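SusD superfamily protein (Bacteroides thetaiotaomicron, PDB 3MCX) is of unknown function but, as a zinc-binding member of the SusD family at the outer membrane, probably takes part in glycan capture. Local coordinates at residues Q205-L208 and S209-Y212. Sequence-based numbering, arbitrary orientation.
Sequences QALL and SRVY
Ser209 turns back on its own helix and sets its hydroxyl on the carbonyl of Ala206, OG to O 2.7 Å, a clear case of a helical serine spending its proton on the preceding turn. The torsion that allows this (chi1 76°) places OG between the backbone N and the carbonyl carbon, and the hydroxyl meets a lone pair in the carbonyl plane. The same Ala206 O also takes the amide of Arg210, N to O 3.2 Å, so two donors grip it, while the side-chain amide of Asn362 also bonds to Ser209 OG from outside the two segments. One residue on, the side chain of Arg210 sets out with CG anti to the backbone N and bends at chi3 (-67°), which brings the guanidinium beside Leu207; CD2 of that leucine lies over one face, 3.9 Å from NH1. Glu358 completes a salt bridge with NH2 of this buried arginine. These residues belong to helix 201-214, probably part of the TPR-like helical scaffold of SusD proteins: helix 115-140 and strand 351-355 pack against Leu207 and Arg210, and helix 172-186 against Leu208 and Val211. Looser, by contrast, is the partly exposed flank formed by Gln205 and Tyr212, where Gln205 gives its NE2 to Asp227 on helix 218-231. Tyr212 runs alongside Leu208, Tyr212 CE2 meeting Leu208 CD2 at 3.9 Å. Leu208 O accepts the backbone N of Tyr212 at 2.8 Å in a nearly straight bond, and Tyr212 CD2 comes within 3.2 Å of that same Leu208 O. An alanine here would keep that amide bond but would probably leave Leu208 CD2 without its aromatic neighbour and open a gap toward Val180 and Ala221, which the ring touches on helices 172-186 and 218-231.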
ATOM      1  N   GLN A 205     -11.662  -7.947  -5.561  1.00  7.33           N
ATOM      2  CA  GLN A 205     -11.148  -8.148  -6.914  1.00  7.69           C
ATOM      3  C   GLN A 205     -10.057  -7.128  -7.225  1.00  7.90           C
ATOM      4  O   GLN A 205      -9.075  -7.485  -7.870  1.00  8.53           O
ATOM      5  CB  GLN A 205     -12.279  -8.072  -7.953  1.00  7.94           C
ATOM      6  CG  GLN A 205     -13.102  -9.332  -8.089  1.00  8.33           C
ATOM      7  CD  GLN A 205     -12.340 -10.422  -8.854  1.00  9.66           C
ATOM      8  OE1 GLN A 205     -11.348 -10.951  -8.367  1.00 10.32           O
ATOM      9  NE2 GLN A 205     -12.787 -10.724 -10.058  1.00  8.68           N
ATOM     10  N   ALA A 206     -10.211  -5.887  -6.767  1.00  8.24           N
ATOM     11  CA  ALA A 206      -9.181  -4.858  -6.944  1.00  7.68           C
ATOM     12  C   ALA A 206      -7.886  -5.305  -6.272  1.00  7.95           C
ATOM     13  O   ALA A 206      -6.807  -5.256  -6.873  1.00  7.43           O
ATOM     14  CB  ALA A 206      -9.653  -3.506  -6.355  1.00  8.48           C
ATOM     15  N   LEU A 207      -7.986  -5.786  -5.037  1.00  7.34           N
ATOM     16  CA  LEU A 207      -6.787  -6.257  -4.338  1.00  7.62           C
ATOM     17  C   LEU A 207      -6.179  -7.477  -5.037  1.00  7.31           C
ATOM     18  O   LEU A 207      -4.941  -7.584  -5.160  1.00  7.18           O
ATOM     19  CB  LEU A 207      -7.099  -6.612  -2.883  1.00  7.02           C
ATOM     20  CG  LEU A 207      -7.437  -5.411  -2.000  1.00  8.29           C
ATOM     21  CD1 LEU A 207      -8.057  -5.927  -0.672  1.00  8.62           C
ATOM     22  CD2 LEU A 207      -6.186  -4.487  -1.803  1.00  8.89           C
ATOM     23  N   LEU A 208      -7.017  -8.386  -5.528  1.00  6.88           N
ATOM     24  CA  LEU A 208      -6.502  -9.502  -6.309  1.00  7.19           C
ATOM     25  C   LEU A 208      -5.751  -9.026  -7.556  1.00  7.31           C
ATOM     26  O   LEU A 208      -4.745  -9.627  -7.929  1.00  7.69           O
ATOM     27  CB  LEU A 208      -7.620 -10.483  -6.677  1.00  7.01           C
ATOM     28  CG  LEU A 208      -7.928 -11.545  -5.608  1.00  5.29           C
ATOM     29  CD1 LEU A 208      -9.327 -12.188  -5.894  1.00  5.62           C
ATOM     30  CD2 LEU A 208      -6.823 -12.609  -5.584  1.00  8.29           C
ATOM     31  N   SER A 209      -6.199  -7.945  -8.195  1.00  7.57           N
ATOM     32  CA  SER A 209      -5.440  -7.425  -9.351  1.00  7.15           C
ATOM     33  C   SER A 209      -4.038  -6.997  -8.949  1.00  7.38           C
ATOM     34  O   SER A 209      -3.079  -7.230  -9.702  1.00  7.79           O
ATOM     35  CB  SER A 209      -6.179  -6.325 -10.134  1.00  6.68           C
ATOM     36  OG  SER A 209      -6.167  -5.074  -9.471  1.00  7.25           O
ATOM     37  N   ARG A 210      -3.900  -6.387  -7.773  1.00  6.96           N
ATOM     38  CA  ARG A 210      -2.607  -6.013  -7.251  1.00  7.31           C
ATOM     39  C   ARG A 210      -1.767  -7.234  -6.956  1.00  7.49           C
ATOM     40  O   ARG A 210      -0.594  -7.265  -7.275  1.00  7.78           O
ATOM     41  CB  ARG A 210      -2.813  -5.168  -5.990  1.00  7.48           C
ATOM     42  CG  ARG A 210      -1.510  -4.727  -5.307  1.00  7.35           C
ATOM     43  CD  ARG A 210      -1.752  -4.091  -3.964  1.00  7.45           C
ATOM     44  NE  ARG A 210      -2.439  -2.811  -4.042  1.00  8.15           N
ATOM     45  CZ  ARG A 210      -2.894  -2.136  -2.986  1.00  8.77           C
ATOM     46  NH1 ARG A 210      -2.791  -2.637  -1.772  1.00  9.26           N
ATOM     47  NH2 ARG A 210      -3.446  -0.950  -3.148  1.00 10.15           N
ATOM     48  N   VAL A 211      -2.361  -8.215  -6.267  1.00  7.40           N
ATOM     49  CA  VAL A 211      -1.628  -9.431  -5.933  1.00  7.14           C
ATOM     50  C   VAL A 211      -1.115 -10.167  -7.184  1.00  7.19           C
ATOM     51  O   VAL A 211       0.082 -10.492  -7.303  1.00  7.69           O
ATOM     52  CB  VAL A 211      -2.482 -10.360  -5.011  1.00  7.52           C
ATOM     53  CG1 VAL A 211      -1.819 -11.708  -4.802  1.00  7.22           C
ATOM     54  CG2 VAL A 211      -2.780  -9.654  -3.699  1.00  7.78           C
ATOM     55  N   TYR A 212      -2.027 -10.456  -8.105  1.00  7.36           N
ATOM     56  CA  TYR A 212      -1.660 -11.170  -9.334  1.00  7.13           C
ATOM     57  C   TYR A 212      -0.603 -10.404 -10.138  1.00  8.08           C
ATOM     58  O   TYR A 212       0.324 -10.991 -10.698  1.00  7.89           O
ATOM     59  CB  TYR A 212      -2.901 -11.386 -10.174  1.00  6.68           C
ATOM     60  CG  TYR A 212      -3.828 -12.513  -9.753  1.00  7.65           C
ATOM     61  CD1 TYR A 212      -3.346 -13.791  -9.469  1.00  7.88           C
ATOM     62  CD2 TYR A 212      -5.216 -12.299  -9.681  1.00  8.92           C
ATOM     63  CE1 TYR A 212      -4.224 -14.834  -9.132  1.00 10.43           C
ATOM     64  CE2 TYR A 212      -6.086 -13.337  -9.359  1.00  8.42           C
ATOM     65  CZ  TYR A 212      -5.595 -14.589  -9.072  1.00 10.52           C
ATOM     66  OH  TYR A 212      -6.475 -15.617  -8.758  1.00  9.98           O
TER